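Local coordinates for aminoglycoside N(3)-acetyltransferase III (Serratia marcescens, PDB 7LAO), which catalyses transfer of the acetyl group of acetyl-CoA to the N3 amine of 2-deoxystreptamine antibiotics, conferring resistance to gentamicin, kanamycin, tobramycin, neomycin and apramycin, at residues D64-E69 against Y188-L193; V168-Y173 against D255-G260; P181-V186 against E205-N210. All blocks are in the same frame, centred on the assembly; numbering follows the deposited sequence.

Contact 1 (D64-E69 against Y188-L193); sequences DRSPYE and YEMPML
Tyr68 leans over one face of the Tyr188 ring, bringing its CD1-CE1 side against CD2, CE2 and CG of the other tyrosine. The closest approach, Tyr68 CE1 to Tyr188 CD2, is 3.4 Å. Tyr68 CD1 stands 3.7 Å above the plane of the Tyr188 ring, displaced toward its rim. With the two planes inclined at 56° and the ring centroids 5.0 Å apart, the pair is neither a flat stack nor an edge-to-face one. The torsions set up this meeting from both sides: Tyr188 holds CG between its backbone N and carbonyl carbon (chi1 51°), whereas Tyr68 swings CG anti to its backbone N (chi1 176°), which carries the CD1-CE1 side of its ring to Tyr188.

Such packing joins a loop, the irregular 64-69 run between strand 56-60 and helix 102-108, to strand 185-192 of a two-stranded antiparallel hairpin. Beside the tyrosines, Met190 doubles back at chi2 and chi3. Its CG lies at the edge of the Tyr188 ring, in the ring plane, while its methyl CE reaches Pro67 CD at 3.7 Å and Ser66 OG at 3.9 Å. The Ser66 hydroxyl has its polar partner elsewhere, in Asp119. Pro67 and Pro191 meet tip to tip, with 4.1 Å from Pro67 CG to Pro191 CD, and Pro67 CG also rests against Glu189 O at 3.8 Å. A polar link between the segments runs through Thr71, whose OG1 hydrogen-bonds both Pro67 O and Glu189 N. The side chain of Tyr68 also lies, between nearest atoms, about 3 Å from a bound HEPES molecule, probably from the crystallisation liquor.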
loop_
_atom_site.group_PDB
_atom_site.type_symbol
_atom_site.label_atom_id
_atom_site.label_comp_id
_atom_site.label_asym_id
_atom_site.label_seq_id
_atom_site.Cartn_x
_atom_site.Cartn_y
_atom_site.Cartn_z
ATOM N N ASP A 64 1.804 12.394 -5.327
ATOM C CA ASP A 64 2.558 13.461 -4.683
ATOM C C ASP A 64 1.831 14.806 -4.671
ATOM O O ASP A 64 2.324 15.738 -4.025
ATOM C CB ASP A 64 3.949 13.601 -5.344
ATOM C CG ASP A 64 3.889 14.051 -6.812
ATOM O OD1 ASP A 64 4.812 14.771 -7.233
ATOM O OD2 ASP A 64 2.934 13.706 -7.546
ATOM N N ARG A 65 0.671 14.932 -5.341
ATOM C CA ARG A 65 -0.131 16.159 -5.331
ATOM C C ARG A 65 -1.592 15.864 -4.980
ATOM O O ARG A 65 -2.523 16.480 -5.515
ATOM C CB ARG A 65 -0.047 16.890 -6.677
ATOM C CG ARG A 65 1.340 17.427 -7.030
ATOM C CD ARG A 65 1.833 18.460 -6.027
ATOM N NE ARG A 65 0.721 19.206 -5.446
ATOM C CZ ARG A 65 0.690 19.676 -4.201
ATOM N NH1 ARG A 65 1.725 19.495 -3.386
ATOM N NH2 ARG A 65 -0.382 20.332 -3.777
ATOM N N SER A 66 -1.822 14.928 -4.089
ATOM C CA SER A 66 -3.191 14.633 -3.701
ATOM C C SER A 66 -3.729 15.760 -2.819
ATOM O O SER A 66 -3.001 16.265 -1.966
ATOM C CB SER A 66 -3.248 13.302 -2.972
ATOM O OG SER A 66 -4.411 13.183 -2.183
ATOM N N PRO A 67 -4.979 16.225 -3.047
ATOM C CA PRO A 67 -5.572 17.264 -2.186
ATOM C C PRO A 67 -6.378 16.687 -1.027
ATOM O O PRO A 67 -7.503 17.121 -0.746
ATOM C CB PRO A 67 -6.474 18.027 -3.173
ATOM C CG PRO A 67 -6.927 16.983 -4.105
ATOM C CD PRO A 67 -5.792 15.991 -4.248
ATOM N N TYR A 68 -5.795 15.695 -0.333
ATOM C CA TYR A 68 -6.498 15.003 0.744
ATOM C C TYR A 68 -6.777 15.935 1.918
ATOM O O TYR A 68 -7.922 16.073 2.362
ATOM C CB TYR A 68 -5.686 13.791 1.211
ATOM C CG TYR A 68 -6.294 13.072 2.402
ATOM C CD1 TYR A 68 -7.349 12.174 2.231
ATOM C CD2 TYR A 68 -5.820 13.296 3.705
ATOM C CE1 TYR A 68 -7.911 11.500 3.318
ATOM C CE2 TYR A 68 -6.381 12.633 4.804
ATOM C CZ TYR A 68 -7.419 11.729 4.604
ATOM O OH TYR A 68 -7.991 11.066 5.679
ATOM N N GLU A 69 -5.739 16.561 2.463
ATOM C CA GLU A 69 -5.974 17.381 3.645
ATOM C C GLU A 69 -6.638 18.696 3.259
ATOM O O GLU A 69 -7.491 19.213 3.992
ATOM C CB GLU A 69 -4.667 17.608 4.402
ATOM C CG GLU A 69 -4.815 17.502 5.920
ATOM C CD GLU A 69 -5.309 18.803 6.564
ATOM O OE1 GLU A 69 -5.549 19.791 5.831
ATOM O OE2 GLU A 69 -5.445 18.838 7.807
ATOM N N TYR A 188 -13.427 13.658 1.726
ATOM C CA TYR A 188 -12.551 14.557 0.993
ATOM C C TYR A 188 -13.023 14.588 -0.452
ATOM O O TYR A 188 -14.017 13.947 -0.811
ATOM C CB TYR A 188 -11.089 14.120 1.121
ATOM C CG TYR A 188 -10.885 12.665 0.780
ATOM C CD1 TYR A 188 -10.626 12.275 -0.524
ATOM C CD2 TYR A 188 -10.972 11.679 1.763
ATOM C CE1 TYR A 188 -10.445 10.950 -0.848
ATOM C CE2 TYR A 188 -10.801 10.337 1.442
ATOM C CZ TYR A 188 -10.534 9.982 0.130
ATOM O OH TYR A 188 -10.353 8.664 -0.221
ATOM N N GLU A 189 -12.323 15.369 -1.275
ATOM C CA GLU A 189 -12.661 15.496 -2.690
ATOM C C GLU A 189 -11.428 15.254 -3.553
ATOM O O GLU A 189 -10.305 15.586 -3.165
ATOM C CB GLU A 189 -13.268 16.868 -3.028
ATOM C CG GLU A 189 -14.787 16.939 -2.832
ATOM C CD GLU A 189 -15.414 18.255 -3.314
ATOM O OE1 GLU A 189 -16.411 18.696 -2.696
ATOM O OE2 GLU A 189 -14.928 18.842 -4.313
ATOM N N MET A 190 -11.649 14.656 -4.731
ATOM C CA MET A 190 -10.591 14.309 -5.667
ATOM C C MET A 190 -10.980 14.671 -7.097
ATOM O O MET A 190 -12.132 14.459 -7.502
ATOM C CB MET A 190 -10.245 12.814 -5.623
ATOM C CG MET A 190 -9.838 12.220 -4.265
ATOM S SD MET A 190 -8.253 12.802 -3.601
ATOM C CE MET A 190 -7.149 12.596 -4.960
ATOM N N PRO A 191 -10.025 15.174 -7.896
ATOM C CA PRO A 191 -10.271 15.415 -9.325
ATOM C C PRO A 191 -10.357 14.119 -10.117
ATOM O O PRO A 191 -9.342 13.459 -10.371
ATOM C CB PRO A 191 -9.053 16.252 -9.739
ATOM C CG PRO A 191 -7.971 15.825 -8.809
ATOM C CD PRO A 191 -8.644 15.521 -7.503
ATOM N N MET A 192 -11.574 13.760 -10.540
ATOM C CA MET A 192 -11.814 12.594 -11.381
ATOM C C MET A 192 -11.757 12.968 -12.875
ATOM O O MET A 192 -11.537 14.121 -13.241
ATOM C CB MET A 192 -13.164 11.968 -11.038
ATOM C CG MET A 192 -13.238 11.318 -9.673
ATOM S SD MET A 192 -11.955 10.070 -9.382
ATOM C CE MET A 192 -10.925 11.061 -8.373
ATOM N N LEU A 193 -11.962 11.975 -13.750
ATOM C CA LEU A 193 -11.918 12.173 -15.199
ATOM C C LEU A 193 -13.221 11.755 -15.884
ATOM O O LEU A 193 -13.258 11.699 -17.116
ATOM C CB LEU A 193 -10.718 11.412 -15.801
ATOM C CG LEU A 193 -10.273 11.430 -17.283
ATOM C CD1 LEU A 193 -10.512 12.791 -17.939
ATOM C CD2 LEU A 193 -8.814 10.992 -17.470
#

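Contact 2 (V168-Y173 against D255-G260); sequences VTVLHY and DIVSFG
Gly260 N donates to Ile256 O at 2.9 Å, a routine helical bond, and the methyl CD2 of Leu171 merely packs against that oxygen, 3.5 Å from Ile256 O. Because Gly260 has no side chain, Leu171 CD2 can also settle 4.4 Å from Gly260 CA. Leu171 gets there with CG anti to its own carbonyl carbon (chi1 -82°) and an extended chi2 of 168°. Its other methyl, CD1, faces Ile256 CD1 at 4.2 Å.

This is helix-to-helix packing in the buried interior, where helix 170-177 lies against helix 253-268. The 170-177 side also touches helix 147-153 and strand 157-161 of the mixed sheet, while Leu171 and Ile256 both reach helix 224-233.

Val170 divides its two methyls between neighbours on the opposing helix. CG1, lodged between backbone N and carbonyl carbon (chi1 79°), meets Ile256 CG2 at 3.9 Å, and CG2 meets Val257 CG2, also at 3.9 Å. That Val257 methyl lies against Val170 O as well, at 3.7 Å, on an oxygen already engaged by Tyr173 N. The second branch of Val257, CG1, turns to the Tyr173 ring and approaches CD2 at 3.9 Å, the two side chains crossing at about a right angle.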
loop_
_atom_site.group_PDB
_atom_site.type_symbol
_atom_site.label_atom_id
_atom_site.label_comp_id
_atom_site.label_asym_id
_atom_site.label_seq_id
_atom_site.Cartn_x
_atom_site.Cartn_y
_atom_site.Cartn_z
ATOM N N VAL A 168 2.132 -1.625 7.042
ATOM C CA VAL A 168 1.416 -2.797 6.497
ATOM C C VAL A 168 0.011 -2.414 6.016
ATOM O O VAL A 168 -1.002 -2.607 6.712
ATOM C CB VAL A 168 1.375 -3.962 7.517
ATOM C CG1 VAL A 168 0.665 -5.177 6.911
ATOM C CG2 VAL A 168 2.771 -4.395 7.881
ATOM N N THR A 169 -0.059 -1.913 4.782
ATOM C CA THR A 169 -1.284 -1.282 4.298
ATOM C C THR A 169 -2.462 -2.244 4.254
ATOM O O THR A 169 -3.620 -1.836 4.447
ATOM C CB THR A 169 -1.028 -0.707 2.899
ATOM O OG1 THR A 169 0.065 0.217 2.986
ATOM C CG2 THR A 169 -2.268 -0.008 2.348
ATOM N N VAL A 170 -2.211 -3.525 4.019
ATOM C CA VAL A 170 -3.348 -4.447 3.961
ATOM C C VAL A 170 -4.146 -4.494 5.266
ATOM O O VAL A 170 -5.315 -4.919 5.259
ATOM C CB VAL A 170 -2.823 -5.841 3.544
ATOM C CG1 VAL A 170 -2.156 -6.626 4.742
ATOM C CG2 VAL A 170 -3.921 -6.658 2.927
ATOM N N LEU A 171 -3.556 -4.074 6.402
ATOM C CA LEU A 171 -4.340 -4.092 7.629
ATOM C C LEU A 171 -5.395 -2.990 7.636
ATOM O O LEU A 171 -6.311 -3.041 8.456
ATOM C CB LEU A 171 -3.436 -4.001 8.881
ATOM C CG LEU A 171 -2.857 -5.374 9.245
ATOM C CD1 LEU A 171 -1.708 -5.281 10.315
ATOM C CD2 LEU A 171 -3.936 -6.349 9.740
ATOM N N HIS A 172 -5.284 -1.987 6.773
ATOM C CA HIS A 172 -6.419 -1.083 6.587
ATOM C C HIS A 172 -7.638 -1.810 6.011
ATOM O O HIS A 172 -8.775 -1.410 6.277
ATOM C CB HIS A 172 -6.028 0.093 5.681
ATOM C CG HIS A 172 -5.085 1.053 6.331
ATOM N ND1 HIS A 172 -5.366 1.658 7.541
ATOM C CD2 HIS A 172 -3.844 1.478 5.967
ATOM C CE1 HIS A 172 -4.352 2.441 7.879
ATOM N NE2 HIS A 172 -3.420 2.351 6.937
ATOM N N TYR A 173 -7.434 -2.865 5.211
ATOM C CA TYR A 173 -8.581 -3.639 4.739
ATOM C C TYR A 173 -9.258 -4.383 5.901
ATOM O O TYR A 173 -10.493 -4.400 6.006
ATOM C CB TYR A 173 -8.116 -4.589 3.641
ATOM C CG TYR A 173 -9.145 -5.578 3.234
ATOM C CD1 TYR A 173 -10.295 -5.179 2.503
ATOM C CD2 TYR A 173 -9.006 -6.923 3.583
ATOM C CE1 TYR A 173 -11.287 -6.119 2.151
ATOM C CE2 TYR A 173 -9.964 -7.857 3.215
ATOM C CZ TYR A 173 -11.087 -7.449 2.508
ATOM O OH TYR A 173 -11.988 -8.403 2.196
ATOM N N ASP A 255 -3.798 -14.305 6.283
ATOM C CA ASP A 255 -3.651 -14.687 7.685
ATOM C C ASP A 255 -3.545 -13.466 8.590
ATOM O O ASP A 255 -4.224 -13.396 9.622
ATOM C CB ASP A 255 -2.441 -15.589 7.845
ATOM C CG ASP A 255 -2.539 -16.438 9.130
ATOM O OD1 ASP A 255 -1.691 -16.294 9.986
ATOM O OD2 ASP A 255 -3.501 -17.184 9.292
ATOM N N ILE A 256 -2.810 -12.442 8.167
ATOM C CA ILE A 256 -2.689 -11.280 9.035
ATOM C C ILE A 256 -3.962 -10.458 9.031
ATOM O O ILE A 256 -4.299 -9.810 10.043
ATOM C CB ILE A 256 -1.465 -10.434 8.660
ATOM C CG1 ILE A 256 -1.066 -9.590 9.868
ATOM C CG2 ILE A 256 -1.745 -9.578 7.324
ATOM C CD1 ILE A 256 0.290 -8.939 9.696
ATOM N N VAL A 257 -4.712 -10.478 7.921
ATOM C CA VAL A 257 -5.996 -9.811 7.903
ATOM C C VAL A 257 -6.972 -10.559 8.810
ATOM O O VAL A 257 -7.722 -9.950 9.577
ATOM C CB VAL A 257 -6.501 -9.703 6.448
ATOM C CG1 VAL A 257 -8.025 -9.451 6.390
ATOM C CG2 VAL A 257 -5.750 -8.582 5.761
ATOM N N SER A 258 -6.993 -11.887 8.724
ATOM C CA SER A 258 -7.904 -12.664 9.585
ATOM C C SER A 258 -7.558 -12.455 11.067
ATOM O O SER A 258 -8.436 -12.208 11.906
ATOM C CB SER A 258 -7.795 -14.135 9.214
ATOM O OG SER A 258 -8.609 -14.903 10.072
ATOM N N PHE A 259 -6.250 -12.456 11.376
ATOM C CA PHE A 259 -5.820 -12.132 12.728
ATOM C C PHE A 259 -6.311 -10.757 13.132
ATOM O O PHE A 259 -6.812 -10.563 14.239
ATOM C CB PHE A 259 -4.292 -12.175 12.833
ATOM C CG PHE A 259 -3.799 -11.764 14.192
ATOM C CD1 PHE A 259 -3.492 -10.439 14.495
ATOM C CD2 PHE A 259 -3.721 -12.721 15.213
ATOM C CE1 PHE A 259 -3.052 -10.118 15.846
ATOM C CE2 PHE A 259 -3.271 -12.377 16.482
ATOM C CZ PHE A 259 -2.957 -11.088 16.779
ATOM N N GLY A 260 -6.137 -9.780 12.253
ATOM C CA GLY A 260 -6.514 -8.417 12.575
ATOM C C GLY A 260 -8.006 -8.278 12.846
ATOM O O GLY A 260 -8.411 -7.555 13.763
#

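Contact 3 (P181-V186 against E205-N210); sequences PNKRRV and EDFDSN
Arg185 sets its guanidinium on end over the Phe207 ring instead of lying flat upon it: NH1 points down at one face and comes within 3.0 Å of Phe207 CZ, with the two planes 79° apart. Arg185 CZ is 4.3 Å from the ring centroid and only 9° off the ring normal, a cation-pi contact made through one N-H-bearing tip. Bends at chi2 and chi3 fold the arginine back to this point, although its CB bond heads away from the opposing strand. On the side of the guanidinium turned away from the ring, NH2 touches Glu205 CG; the Glu205 carboxylate is near but does not form a salt bridge. The aliphatic chain of Lys183 rests its CE against Phe207 CE1 at 3.9 Å.

Arg184 instead lies alongside Asp208 in a side-on salt bridge to one oxygen, NE and NH2 both donating to Asp208 OD2, each at 3.0 Å. NH2 comes nearly along the C-O axis, NE on the anti side and out of the carboxylate plane; both bonds are bent, near 141°. A water donates to OD2 and to Arg185 O. The other oxygen, OD1, accepts Asn210 N at 3.0 Å in an Asx turn.

Between these side chains runs antiparallel backbone pairing. Val186 N donates to Asp206 O at 2.8 Å, and Asp206 N returns a bond to Val186 O. Just past the strand ends, Asp208 N donates to Arg184 O at 2.9 Å, from above the carbonyl plane.

Here strands 185-192 and 200-207 meet at the open end of their hairpin. Arg184 NH1 bridges to Asp214, and Lys183 NZ, hydrogen-bonded to the carbonyls of Glu175, Ala176 and Ala178, ties this end to the C-terminal end of helix 170-177 and the residue after it.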
loop_
_atom_site.group_PDB
_atom_site.type_symbol
_atom_site.label_atom_id
_atom_site.label_comp_id
_atom_site.label_asym_id
_atom_site.label_seq_id
_atom_site.Cartn_x
_atom_site.Cartn_y
_atom_site.Cartn_z
ATOM N N PRO A 181 -18.186 -1.476 16.319
ATOM C CA PRO A 181 -18.772 -0.130 16.242
ATOM C C PRO A 181 -17.767 1.013 16.378
ATOM O O PRO A 181 -16.582 0.804 16.690
ATOM C CB PRO A 181 -19.735 -0.120 17.431
ATOM C CG PRO A 181 -19.081 -0.994 18.421
ATOM C CD PRO A 181 -18.396 -2.081 17.652
ATOM N N ASN A 182 -18.269 2.239 16.178
ATOM C CA ASN A 182 -17.543 3.480 16.421
ATOM C C ASN A 182 -16.379 3.692 15.469
ATOM O O ASN A 182 -15.484 4.493 15.756
ATOM C CB ASN A 182 -17.051 3.545 17.868
ATOM C CG ASN A 182 -18.171 3.348 18.854
ATOM O OD1 ASN A 182 -19.333 3.646 18.554
ATOM N ND2 ASN A 182 -17.840 2.837 20.033
ATOM N N LYS A 183 -16.358 2.989 14.339
ATOM C CA LYS A 183 -15.292 3.177 13.360
ATOM C C LYS A 183 -15.343 4.586 12.772
ATOM O O LYS A 183 -16.417 5.112 12.461
ATOM C CB LYS A 183 -15.399 2.135 12.250
ATOM C CG LYS A 183 -14.910 0.764 12.675
ATOM C CD LYS A 183 -14.560 -0.126 11.479
ATOM C CE LYS A 183 -15.770 -0.889 10.957
ATOM N NZ LYS A 183 -15.332 -1.932 9.977
ATOM N N ARG A 184 -14.166 5.194 12.622
ATOM C CA ARG A 184 -14.065 6.580 12.175
ATOM C C ARG A 184 -14.149 6.679 10.652
ATOM O O ARG A 184 -13.599 5.843 9.923
ATOM C CB ARG A 184 -12.749 7.197 12.670
ATOM C CG ARG A 184 -12.744 7.514 14.175
ATOM C CD ARG A 184 -11.324 7.641 14.728
ATOM N NE ARG A 184 -10.563 8.676 14.042
ATOM C CZ ARG A 184 -10.341 9.895 14.527
ATOM N NH1 ARG A 184 -10.827 10.240 15.713
ATOM N NH2 ARG A 184 -9.636 10.774 13.823
ATOM N N ARG A 185 -14.831 7.720 10.182
ATOM C CA ARG A 185 -15.001 8.027 8.770
ATOM C C ARG A 185 -14.447 9.417 8.487
ATOM O O ARG A 185 -14.371 10.267 9.380
ATOM C CB ARG A 185 -16.486 8.000 8.359
ATOM C CG ARG A 185 -17.264 6.819 8.891
ATOM C CD ARG A 185 -17.036 5.628 8.004
ATOM N NE ARG A 185 -17.607 5.825 6.680
ATOM C CZ ARG A 185 -17.765 4.844 5.800
ATOM N NH1 ARG A 185 -17.365 3.620 6.110
ATOM N NH2 ARG A 185 -18.300 5.091 4.608
ATOM N N VAL A 186 -14.090 9.648 7.222
ATOM C CA VAL A 186 -13.658 10.956 6.749
ATOM C C VAL A 186 -14.325 11.219 5.408
ATOM O O VAL A 186 -14.893 10.318 4.784
ATOM C CB VAL A 186 -12.129 11.073 6.586
ATOM C CG1 VAL A 186 -11.423 10.852 7.919
ATOM C CG2 VAL A 186 -11.623 10.076 5.555
ATOM N N GLU A 205 -16.243 9.387 0.668
ATOM C CA GLU A 205 -16.615 9.130 2.056
ATOM C C GLU A 205 -15.986 7.760 2.333
ATOM O O GLU A 205 -16.363 6.777 1.696
ATOM C CB GLU A 205 -18.132 9.070 2.214
ATOM C CG GLU A 205 -18.603 8.203 3.369
ATOM C CD GLU A 205 -18.926 9.011 4.611
ATOM O OE1 GLU A 205 -19.973 8.748 5.237
ATOM O OE2 GLU A 205 -18.132 9.910 4.959
ATOM N N ASP A 206 -15.038 7.678 3.266
ATOM C CA ASP A 206 -14.357 6.414 3.500
ATOM C C ASP A 206 -13.895 6.345 4.947
ATOM O O ASP A 206 -13.964 7.322 5.693
ATOM C CB ASP A 206 -13.177 6.236 2.532
ATOM C CG ASP A 206 -13.040 4.807 2.030
ATOM O OD1 ASP A 206 -13.246 3.882 2.850
ATOM O OD2 ASP A 206 -12.732 4.602 0.828
ATOM N N PHE A 207 -13.440 5.157 5.337
ATOM C CA PHE A 207 -12.902 4.951 6.669
ATOM C C PHE A 207 -11.616 5.766 6.852
ATOM O O PHE A 207 -10.846 5.987 5.914
ATOM C CB PHE A 207 -12.626 3.460 6.905
ATOM C CG PHE A 207 -13.853 2.609 6.962
ATOM C CD1 PHE A 207 -14.664 2.620 8.078
ATOM C CD2 PHE A 207 -14.208 1.797 5.885
ATOM C CE1 PHE A 207 -15.807 1.835 8.127
ATOM C CE2 PHE A 207 -15.348 1.019 5.927
ATOM C CZ PHE A 207 -16.137 1.033 7.066
ATOM N N ASP A 208 -11.400 6.223 8.079
ATOM C CA ASP A 208 -10.202 6.987 8.442
ATOM C C ASP A 208 -8.935 6.122 8.330
ATOM O O ASP A 208 -8.824 5.093 9.003
ATOM C CB ASP A 208 -10.392 7.505 9.869
ATOM C CG ASP A 208 -9.463 8.649 10.220
ATOM O OD1 ASP A 208 -8.459 8.840 9.505
ATOM O OD2 ASP A 208 -9.732 9.346 11.223
ATOM N N SER A 209 -7.969 6.533 7.490
ATOM C CA SER A 209 -6.691 5.822 7.369
ATOM C C SER A 209 -5.681 6.212 8.446
ATOM O O SER A 209 -4.645 5.552 8.566
ATOM C CB SER A 209 -6.029 6.062 5.999
ATOM O OG SER A 209 -6.105 7.430 5.611
ATOM N N ASN A 210 -5.938 7.277 9.203
ATOM C CA ASN A 210 -5.035 7.659 10.278
ATOM C C ASN A 210 -5.732 7.448 11.614
ATOM O O ASN A 210 -5.885 8.388 12.404
ATOM C CB ASN A 210 -4.554 9.108 10.105
ATOM C CG ASN A 210 -3.931 9.346 8.756
ATOM O OD1 ASN A 210 -2.866 8.807 8.441
ATOM N ND2 ASN A 210 -4.581 10.164 7.950
HETATM O O HOH W 1 -12.131 11.240 11.058
#

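In the fold
Contacts 1 and 3 both use strand 185-192, with centres about 17 Å apart, and touch where Tyr68 OH packs against Val186 CG2. Contact 3 closes the hairpin with strand 200-207, and contact 1 lays a distant loop along the same strand. Contact 2 belongs to the helices beside the mixed sheet, its centre about 16 Å from that of contact 3 and about 25 Å from that of contact 1; it nevertheless reaches contact 3 where His172 CE1 packs on Ser209 O. Along the chain, contact 3 is nested within the loop closed by contact 2, whereas contact 1 crosses both. The hairpin packs directly against the early loop 64-69, while helix 170-177, which precedes it, packs on the late helix 253-268.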